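Local coordinates for protein probable hydrolase (Pseudomonas aeruginosa, PDB 3OM8) that is a probable alpha/beta-fold hydrolase, perhaps acting as a 3-oxoadipate enol-lactonase, at residues R117-V122 with I207-L212; A31-I36 with A95-L100; Y19-A24 with H53-R58. All blocks are in the same frame, centred on the assembly; numbering follows the deposited sequence.

Interaction 1 (R117-V122 with I207-L212); sequences RIERLV and IERPTL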
loop_
_atom_site.group_PDB
_atom_site.type_symbol
_atom_site.label_atom_id
_atom_site.label_comp_id
_atom_site.label_asym_id
_atom_site.label_seq_id
_atom_site.Cartn_x
_atom_site.Cartn_y
_atom_site.Cartn_z
ATOM N N ARG B 117 -12.616 6.749 24.209
ATOM C CA ARG B 117 -13.933 6.566 23.595
ATOM C C ARG B 117 -13.846 5.757 22.295
ATOM O O ARG B 117 -14.877 5.380 21.726
ATOM C CB ARG B 117 -14.589 7.922 23.291
ATOM C CG ARG B 117 -14.654 8.923 24.457
ATOM C CD ARG B 117 -15.466 8.406 25.636
ATOM N NE ARG B 117 -16.852 8.100 25.291
ATOM C CZ ARG B 117 -17.864 8.944 25.449
ATOM N NH1 ARG B 117 -17.647 10.160 25.934
ATOM N NH2 ARG B 117 -19.094 8.577 25.109
ATOM N N ILE B 118 -12.620 5.503 21.827
ATOM C CA ILE B 118 -12.396 4.827 20.550
ATOM C C ILE B 118 -11.784 3.423 20.704
ATOM O O ILE B 118 -10.774 3.238 21.392
ATOM C CB ILE B 118 -11.461 5.643 19.624
ATOM C CG1 ILE B 118 -12.005 7.048 19.373
ATOM C CG2 ILE B 118 -11.250 4.907 18.310
ATOM C CD1 ILE B 118 -13.358 7.093 18.674
ATOM N N GLU B 119 -12.400 2.438 20.055
ATOM C CA GLU B 119 -11.848 1.083 20.010
ATOM C C GLU B 119 -10.845 1.012 18.871
ATOM O O GLU B 119 -9.682 1.379 19.033
ATOM C CB GLU B 119 -12.955 0.048 19.798
ATOM C CG GLU B 119 -13.147 -0.936 20.949
ATOM C CD GLU B 119 -12.048 -1.969 21.016
ATOM O OE1 GLU B 119 -10.866 -1.579 21.106
ATOM O OE2 GLU B 119 -12.363 -3.178 20.977
ATOM N N ARG B 120 -11.303 0.561 17.707
ATOM C CA ARG B 120 -10.447 0.541 16.526
ATOM C C ARG B 120 -10.772 1.678 15.558
ATOM O O ARG B 120 -11.924 2.114 15.447
ATOM C CB ARG B 120 -10.506 -0.819 15.840
ATOM C CG ARG B 120 -9.976 -1.933 16.742
ATOM C CD ARG B 120 -9.892 -3.291 16.056
ATOM N NE ARG B 120 -9.693 -4.346 17.048
ATOM C CZ ARG B 120 -9.619 -5.646 16.773
ATOM N NH1 ARG B 120 -9.445 -6.510 17.760
ATOM N NH2 ARG B 120 -9.717 -6.086 15.523
ATOM N N LEU B 121 -9.749 2.163 14.865
ATOM C CA LEU B 121 -9.892 3.353 14.039
ATOM C C LEU B 121 -9.585 3.067 12.572
ATOM O O LEU B 121 -8.520 2.541 12.236
ATOM C CB LEU B 121 -8.978 4.459 14.574
ATOM C CG LEU B 121 -8.924 5.821 13.895
ATOM C CD1 LEU B 121 -10.249 6.611 14.092
ATOM C CD2 LEU B 121 -7.729 6.597 14.455
ATOM N N VAL B 122 -10.537 3.395 11.705
ATOM C CA VAL B 122 -10.323 3.339 10.262
ATOM C C VAL B 122 -10.364 4.753 9.672
ATOM O O VAL B 122 -11.258 5.546 9.985
ATOM C CB VAL B 122 -11.355 2.448 9.560
ATOM C CG1 VAL B 122 -10.984 2.263 8.088
ATOM C CG2 VAL B 122 -11.443 1.083 10.259
ATOM N N ILE B 207 -0.887 8.637 18.898
ATOM C CA ILE B 207 -2.043 7.756 18.795
ATOM C C ILE B 207 -1.688 6.311 19.171
ATOM O O ILE B 207 -0.694 5.759 18.698
ATOM C CB ILE B 207 -2.646 7.808 17.386
ATOM C CG1 ILE B 207 -3.301 9.168 17.158
ATOM C CG2 ILE B 207 -3.652 6.676 17.180
ATOM C CD1 ILE B 207 -3.758 9.410 15.749
ATOM N N GLU B 208 -2.504 5.715 20.036
ATOM C CA GLU B 208 -2.301 4.338 20.475
ATOM C C GLU B 208 -3.515 3.441 20.231
ATOM O O GLU B 208 -3.619 2.366 20.818
ATOM C CB GLU B 208 -1.872 4.283 21.949
ATOM C CG GLU B 208 -2.654 5.190 22.898
ATOM C CD GLU B 208 -4.022 4.632 23.275
ATOM O OE1 GLU B 208 -4.108 3.855 24.249
ATOM O OE2 GLU B 208 -5.014 4.985 22.606
ATOM N N ARG B 209 -4.429 3.884 19.370
ATOM C CA ARG B 209 -5.518 3.025 18.916
ATOM C C ARG B 209 -5.054 2.242 17.682
ATOM O O ARG B 209 -4.291 2.760 16.859
ATOM C CB ARG B 209 -6.779 3.836 18.569
ATOM C CG ARG B 209 -7.299 4.775 19.672
ATOM C CD ARG B 209 -7.174 4.157 21.061
ATOM N NE ARG B 209 -7.904 2.906 21.154
ATOM C CZ ARG B 209 -7.490 1.835 21.819
ATOM N NH1 ARG B 209 -8.244 0.749 21.825
ATOM N NH2 ARG B 209 -6.337 1.840 22.479
ATOM N N PRO B 210 -5.513 0.988 17.547
ATOM C CA PRO B 210 -5.206 0.252 16.319
ATOM C C PRO B 210 -5.803 0.996 15.145
ATOM O O PRO B 210 -6.986 1.303 15.169
ATOM C CB PRO B 210 -5.934 -1.082 16.514
ATOM C CG PRO B 210 -6.064 -1.224 17.999
ATOM C CD PRO B 210 -6.287 0.178 18.501
ATOM N N THR B 211 -4.995 1.268 14.132
ATOM C CA THR B 211 -5.428 2.083 13.018
ATOM C C THR B 211 -5.248 1.410 11.663
ATOM O O THR B 211 -4.165 0.944 11.339
ATOM C CB THR B 211 -4.643 3.403 12.995
ATOM O OG1 THR B 211 -4.783 4.063 14.259
ATOM C CG2 THR B 211 -5.151 4.296 11.886
ATOM N N LEU B 212 -6.314 1.382 10.870
ATOM C CA LEU B 212 -6.224 1.014 9.462
ATOM C C LEU B 212 -6.396 2.267 8.602
ATOM O O LEU B 212 -7.332 3.038 8.807
ATOM C CB LEU B 212 -7.309 0.006 9.095
ATOM C CG LEU B 212 -7.488 -0.253 7.598
ATOM C CD1 LEU B 212 -6.234 -0.922 7.021
ATOM C CD2 LEU B 212 -8.713 -1.127 7.332
#
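R209 reaches over to the backbone carbonyls of I118 and E119, close to where strands 118-124 and 211-216 meet as parallel neighbours in the central sheet of an alpha/beta hydrolase fold. Its CB already faces the other segment and lies 3.8 Å from E119 O. CG stands anti to the carbonyl carbon (chi1 -54°) and brushes I118 CG2; bends at the next two torsions then curl the chain so that CD passes beside I118 O. NE donates to that oxygen, I118 O, at 2.9 Å, in a bent bond (130° at the hydrogen) that arrives from above the carbonyl plane. NE also makes a weak bond to E119 O, and NH1 reaches the same E119 O, again weakly, at 3.2 Å. At the tip, R209 NH1 forms a 3.6 Å salt bridge with E119 OE1, which sits at the guanidinium edge. NH2 turns back, with weak bonds, to the carboxylate of E208, completing a salt-bridge network. P210 CD lies over one guanidinium face. Arginine suits this place beside the corner at 119 and 120 because its several N-H groups can be shared, mostly through weak bonds, among two carbonyls and two carboxylates. E119 also makes a long, weak ion pair with R94, probably easing the like charges of R94 and R209.

Beyond the corner, regular pairing takes over: L121 N donates to P210 O at 2.9 Å, and L212 N to L121 O at 2.8 Å, both nearly straight. P210 CB and CG meet R120 CG, the side chains crossing at about a right angle; the R120 guanidinium continues to F263 O and to A205 O of the second subunit. T211 lies alongside L121 and ties its own hydroxyl OG1 to R209 O. On the other face, V122 and L212 point the same way under F263, with V122 CG1 4.1 Å from L212 CD2.

Interaction 2 (A31-I36 with A95-L100); sequences ALSNSI and AHFLGL. With EDO (1,2-ethanediol), chain F.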
loop_
_atom_site.group_PDB
_atom_site.type_symbol
_atom_site.label_atom_id
_atom_site.label_comp_id
_atom_site.label_asym_id
_atom_site.label_seq_id
_atom_site.Cartn_x
_atom_site.Cartn_y
_atom_site.Cartn_z
ATOM N N ALA B 31 -19.189 3.590 14.475
ATOM C CA ALA B 31 -19.624 4.922 14.051
ATOM C C ALA B 31 -18.960 5.337 12.745
ATOM O O ALA B 31 -17.749 5.196 12.582
ATOM C CB ALA B 31 -19.348 5.954 15.140
ATOM N N LEU B 32 -19.766 5.840 11.815
ATOM C CA LEU B 32 -19.278 6.321 10.525
ATOM C C LEU B 32 -19.367 7.839 10.464
ATOM O O LEU B 32 -20.358 8.419 10.904
ATOM C CB LEU B 32 -20.110 5.717 9.392
ATOM C CG LEU B 32 -20.230 4.191 9.476
ATOM C CD1 LEU B 32 -20.917 3.631 8.245
ATOM C CD2 LEU B 32 -18.861 3.599 9.637
ATOM N N SER B 33 -18.337 8.482 9.919
ATOM C CA SER B 33 -18.354 9.929 9.724
ATOM C C SER B 33 -18.070 10.269 8.259
ATOM O O SER B 33 -17.152 9.707 7.657
ATOM C CB SER B 33 -17.355 10.615 10.657
ATOM O OG SER B 33 -17.353 12.010 10.462
ATOM N N ASN B 34 -18.857 11.191 7.702
ATOM C CA ASN B 34 -18.934 11.383 6.254
ATOM C C ASN B 34 -17.892 12.328 5.658
ATOM O O ASN B 34 -17.187 13.025 6.374
ATOM C CB ASN B 34 -20.328 11.877 5.853
ATOM C CG ASN B 34 -21.441 11.170 6.600
ATOM O OD1 ASN B 34 -21.401 9.966 6.802
ATOM N ND2 ASN B 34 -22.454 11.927 7.006
ATOM N N SER B 35 -17.807 12.342 4.331
ATOM C CA SER B 35 -17.016 13.342 3.627
ATOM C C SER B 35 -17.738 14.683 3.713
ATOM O O SER B 35 -18.954 14.740 3.920
ATOM C CB SER B 35 -16.871 12.962 2.155
ATOM O OG SER B 35 -16.348 14.035 1.378
ATOM N N ILE B 36 -16.990 15.761 3.544
ATOM C CA ILE B 36 -17.599 17.080 3.384
ATOM C C ILE B 36 -18.529 16.991 2.177
ATOM O O ILE B 36 -18.257 16.246 1.232
ATOM C CB ILE B 36 -16.518 18.138 3.115
ATOM C CG1 ILE B 36 -17.066 19.545 3.234
ATOM C CG2 ILE B 36 -15.915 17.930 1.719
ATOM C CD1 ILE B 36 -16.049 20.579 2.822
ATOM N N ALA B 95 -16.576 2.996 21.002
ATOM C CA ALA B 95 -17.044 2.539 19.707
ATOM C C ALA B 95 -15.889 2.436 18.734
ATOM O O ALA B 95 -14.845 3.060 18.929
ATOM C CB ALA B 95 -18.090 3.513 19.160
ATOM N N HIS B 96 -16.080 1.656 17.679
ATOM C CA HIS B 96 -15.157 1.707 16.558
ATOM C C HIS B 96 -15.533 2.933 15.747
ATOM O O HIS B 96 -16.694 3.318 15.716
ATOM C CB HIS B 96 -15.273 0.456 15.683
ATOM C CG HIS B 96 -14.833 -0.802 16.361
ATOM N ND1 HIS B 96 -13.558 -0.971 16.853
ATOM C CD2 HIS B 96 -15.492 -1.960 16.608
ATOM C CE1 HIS B 96 -13.452 -2.176 17.388
ATOM N NE2 HIS B 96 -14.610 -2.796 17.249
ATOM N N PHE B 97 -14.557 3.530 15.078
ATOM C CA PHE B 97 -14.803 4.713 14.287
ATOM C C PHE B 97 -14.250 4.552 12.889
ATOM O O PHE B 97 -13.080 4.239 12.721
ATOM C CB PHE B 97 -14.169 5.941 14.952
ATOM C CG PHE B 97 -14.536 7.257 14.288
ATOM C CD1 PHE B 97 -15.610 8.001 14.739
ATOM C CD2 PHE B 97 -13.803 7.738 13.212
ATOM C CE1 PHE B 97 -15.946 9.198 14.123
ATOM C CE2 PHE B 97 -14.130 8.929 12.601
ATOM C CZ PHE B 97 -15.201 9.659 13.054
ATOM N N LEU B 98 -15.098 4.778 11.889
ATOM C CA LEU B 98 -14.655 4.861 10.501
ATOM C C LEU B 98 -15.033 6.220 9.902
ATOM O O LEU B 98 -16.217 6.554 9.810
ATOM C CB LEU B 98 -15.276 3.738 9.670
ATOM C CG LEU B 98 -15.272 3.886 8.148
ATOM C CD1 LEU B 98 -13.920 4.327 7.629
ATOM C CD2 LEU B 98 -15.665 2.564 7.519
ATOM N N GLY B 99 -14.031 6.989 9.485
ATOM C CA GLY B 99 -14.265 8.303 8.907
ATOM C C GLY B 99 -13.605 8.418 7.550
ATOM O O GLY B 99 -12.449 8.032 7.388
ATOM N N LEU B 100 -14.344 8.930 6.571
ATOM C CA LEU B 100 -13.796 9.143 5.240
ATOM C C LEU B 100 -13.569 10.637 4.978
ATOM O O LEU B 100 -14.461 11.459 5.194
ATOM C CB LEU B 100 -14.709 8.535 4.174
ATOM C CG LEU B 100 -14.172 8.512 2.738
ATOM C CD1 LEU B 100 -14.430 7.159 2.085
ATOM C CD2 LEU B 100 -14.785 9.610 1.916
HETATM C C1 EDO F . -11.652 17.294 3.519
HETATM O O1 EDO F . -10.918 17.597 2.319
HETATM C C2 EDO F . -13.156 17.276 3.227
HETATM O O2 EDO F . -13.758 15.962 3.173
#
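The middle of the mixed, mostly parallel sheet of this alpha/beta hydrolase fold is built here, A31, L32 and S33 pairing with F97, L98 and G99 on the strand that runs into a probable nucleophile elbow. Four backbone bonds alternate along the pair, among them L98 N to A31 O at 2.8 Å and S33 N to L98 O at 2.9 Å. On one face the F97 ring, its CG anti to the backbone N (chi1 -172°), leans obliquely toward the neighbouring strand 29-33, with A31 O over one side of it and S33 CB only 3.4 Å from F97 CZ. Small residues suit the places next to this ring: A31 and S33 leave it room, and a CB on G99 would run into F97 CE2. S33 OG finds its partner in Y59 OH. On the opposite face L32 CD2 meets L98 CB at 3.6 Å.

Past the strand end S35 CB packs on L100 CD2, and I36 N donates to O2 of an ethanediol, probably from the crystallisation liquor, at 3.3 Å. The same diol bonds S101 OG and L102 N. It thus lies between N-H groups following strand 29-33 and the probable nucleophile, consistent with the oxyanion hole typical of alpha/beta hydrolases.

Interaction 3 (Y19-A24 with H53-R58); sequences YRLDGA and HFRVLR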
loop_
_atom_site.group_PDB
_atom_site.type_symbol
_atom_site.label_atom_id
_atom_site.label_comp_id
_atom_site.label_asym_id
_atom_site.label_seq_id
_atom_site.Cartn_x
_atom_site.Cartn_y
_atom_site.Cartn_z
ATOM N N TYR B 19 -29.187 11.808 13.145
ATOM C CA TYR B 19 -28.476 10.538 13.177
ATOM C C TYR B 19 -29.427 9.345 13.146
ATOM O O TYR B 19 -30.627 9.497 13.387
ATOM C CB TYR B 19 -27.555 10.474 14.400
ATOM C CG TYR B 19 -28.266 10.345 15.731
ATOM C CD1 TYR B 19 -28.375 9.114 16.364
ATOM C CD2 TYR B 19 -28.811 11.449 16.359
ATOM C CE1 TYR B 19 -29.015 8.985 17.589
ATOM C CE2 TYR B 19 -29.453 11.333 17.583
ATOM C CZ TYR B 19 -29.550 10.105 18.196
ATOM O OH TYR B 19 -30.189 9.993 19.413
ATOM N N ARG B 20 -28.886 8.168 12.823
ATOM C CA ARG B 20 -29.646 6.921 12.882
ATOM C C ARG B 20 -28.762 5.706 13.165
ATOM O O ARG B 20 -27.586 5.666 12.787
ATOM C CB ARG B 20 -30.483 6.695 11.613
ATOM C CG ARG B 20 -29.704 6.336 10.357
ATOM C CD ARG B 20 -30.646 6.034 9.194
ATOM N NE ARG B 20 -31.119 4.655 9.208
ATOM C CZ ARG B 20 -32.241 4.236 9.792
ATOM N NH1 ARG B 20 -33.033 5.092 10.419
ATOM N NH2 ARG B 20 -32.575 2.947 9.748
ATOM N N LEU B 21 -29.344 4.720 13.844
ATOM C CA LEU B 21 -28.667 3.458 14.112
ATOM C C LEU B 21 -29.264 2.332 13.274
ATOM O O LEU B 21 -30.482 2.254 13.084
ATOM C CB LEU B 21 -28.729 3.124 15.598
ATOM C CG LEU B 21 -27.993 4.165 16.441
ATOM C CD1 LEU B 21 -28.838 4.630 17.610
ATOM C CD2 LEU B 21 -26.657 3.632 16.914
ATOM N N ASP B 22 -28.388 1.478 12.754
ATOM C CA ASP B 22 -28.805 0.304 11.993
ATOM C C ASP B 22 -28.136 -0.934 12.547
ATOM O O ASP B 22 -26.990 -0.879 12.984
ATOM C CB ASP B 22 -28.467 0.462 10.511
ATOM C CG ASP B 22 -29.378 1.454 9.815
ATOM O OD1 ASP B 22 -30.463 1.030 9.365
ATOM O OD2 ASP B 22 -29.012 2.655 9.731
ATOM N N GLY B 23 -28.860 -2.047 12.534
ATOM C CA GLY B 23 -28.322 -3.313 13.008
ATOM C C GLY B 23 -28.755 -3.655 14.422
ATOM O O GLY B 23 -29.306 -2.815 15.134
ATOM N N ALA B 24 -28.496 -4.894 14.829
ATOM C CA ALA B 24 -28.913 -5.378 16.138
ATOM C C ALA B 24 -28.211 -4.629 17.257
ATOM O O ALA B 24 -27.005 -4.397 17.200
ATOM C CB ALA B 24 -28.656 -6.873 16.258
ATOM N N HIS B 53 -22.214 -7.611 11.499
ATOM C CA HIS B 53 -21.322 -7.745 12.647
ATOM C C HIS B 53 -21.417 -6.595 13.670
ATOM O O HIS B 53 -21.111 -6.775 14.850
ATOM C CB HIS B 53 -19.895 -7.867 12.140
ATOM C CG HIS B 53 -19.729 -8.904 11.070
ATOM N ND1 HIS B 53 -19.389 -10.213 11.346
ATOM C CD2 HIS B 53 -19.866 -8.826 9.725
ATOM C CE1 HIS B 53 -19.317 -10.892 10.215
ATOM N NE2 HIS B 53 -19.603 -10.075 9.218
ATOM N N PHE B 54 -21.840 -5.416 13.227
ATOM C CA PHE B 54 -21.832 -4.258 14.120
ATOM C C PHE B 54 -23.144 -3.498 14.124
ATOM O O PHE B 54 -23.905 -3.557 13.161
ATOM C CB PHE B 54 -20.705 -3.298 13.732
ATOM C CG PHE B 54 -19.355 -3.946 13.659
ATOM C CD1 PHE B 54 -18.607 -4.151 14.807
ATOM C CD2 PHE B 54 -18.832 -4.358 12.439
ATOM C CE1 PHE B 54 -17.363 -4.765 14.748
ATOM C CE2 PHE B 54 -17.589 -4.966 12.367
ATOM C CZ PHE B 54 -16.851 -5.172 13.523
ATOM N N ARG B 55 -23.414 -2.821 15.237
ATOM C CA ARG B 55 -24.449 -1.804 15.270
ATOM C C ARG B 55 -23.824 -0.561 14.671
ATOM O O ARG B 55 -22.820 -0.061 15.178
ATOM C CB ARG B 55 -24.873 -1.523 16.705
ATOM C CG ARG B 55 -26.180 -0.777 16.831
ATOM C CD ARG B 55 -26.442 -0.435 18.272
ATOM N NE ARG B 55 -27.825 -0.030 18.489
ATOM C CZ ARG B 55 -28.251 0.576 19.589
ATOM N NH1 ARG B 55 -29.528 0.906 19.714
ATOM N NH2 ARG B 55 -27.391 0.853 20.562
ATOM N N VAL B 56 -24.404 -0.073 13.578
ATOM C CA VAL B 56 -23.824 1.063 12.861
ATOM C C VAL B 56 -24.486 2.407 13.194
ATOM O O VAL B 56 -25.666 2.624 12.905
ATOM C CB VAL B 56 -23.849 0.828 11.337
ATOM C CG1 VAL B 56 -23.265 2.022 10.592
ATOM C CG2 VAL B 56 -23.081 -0.436 10.998
ATOM N N LEU B 57 -23.716 3.297 13.811
ATOM C CA LEU B 57 -24.157 4.667 14.053
ATOM C C LEU B 57 -23.729 5.547 12.894
ATOM O O LEU B 57 -22.539 5.637 12.598
ATOM C CB LEU B 57 -23.548 5.218 15.341
ATOM C CG LEU B 57 -23.690 6.737 15.542
ATOM C CD1 LEU B 57 -25.115 7.091 15.906
ATOM C CD2 LEU B 57 -22.742 7.219 16.624
ATOM N N ARG B 58 -24.705 6.173 12.236
ATOM C CA ARG B 58 -24.447 7.141 11.165
ATOM C C ARG B 58 -25.034 8.503 11.543
ATOM O O ARG B 58 -26.034 8.567 12.253
ATOM C CB ARG B 58 -25.063 6.669 9.848
ATOM C CG ARG B 58 -24.301 5.533 9.165
ATOM C CD ARG B 58 -24.909 5.230 7.818
ATOM N NE ARG B 58 -26.260 4.696 7.937
ATOM C CZ ARG B 58 -27.107 4.572 6.919
ATOM N NH1 ARG B 58 -26.750 4.958 5.703
ATOM N NH2 ARG B 58 -28.316 4.071 7.120
HETATM O O HOH W 1 -26.764 3.726 10.384
#
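R58 and D22 grip each other across strands 16-22 and 55-59, at the densely bonded part of this contact. R58 NH2 donates to D22 OD2 at 3.1 Å; the oxygen lies near the guanidinium plane, whereas the nitrogen comes from above the carboxylate. R20 holds the other oxygen, its NH2 bonding D22 OD1 at 2.9 Å; its NE adds a weak bond to OD2, and its NH1 bonds N5 O. The single aspartate thus stands between two arginines, and its negative charge probably eases the approach of R20 NE to R58 NH2, 3.5 Å apart, with the guanidinium planes turned nearly perpendicular. R58 NE donates to a water at 2.7 Å, while R58 NH1 goes on to D44.

The backbones beneath form an antiparallel ladder, which joins strand 16-22 to the largely parallel sheet of the alpha/beta hydrolase fold. R20 with R58 and D22 with V56 are hydrogen-bonded pairs, and L21 with L57 is the non-hydrogen-bonded pair between them. On the face opposite the charges, L21 CD2 rests on L57 CB at 3.8 Å and the Y19 ring comes obliquely to L57 CD1; all three side chains pack on L90 of helix 76-90, where branched and aromatic groups fill the space.

Toward G23 and A24 the contact thins. G23, solvent-exposed, takes a positive phi (99°) easily reached without a side chain. Beyond it A24 O lies 3.6 Å from CB of R55, a residue modelled in two conformations, as fits this looser side.

How the interactions relate
All three contacts lie in one sheet, with interaction 2 in the middle and its centre about 12 Å from the centre of each of the others. It touches both. Toward interaction 1, E119 N probably bonds A95 O at 2.8 Å, R120 N probably bonds H96 ND1, and V122 packs on L98. Toward interaction 3, L32 N probably bonds L57 O at 2.9 Å, and L32 packs on V56. Interactions 1 and 3 do not meet: their centres are about 19 Å apart and their nearest atoms about 7 Å. Interaction 2 leads directly to S101, the probable nucleophile on its elbow; V122 of interaction 1 lies near that elbow without touching it.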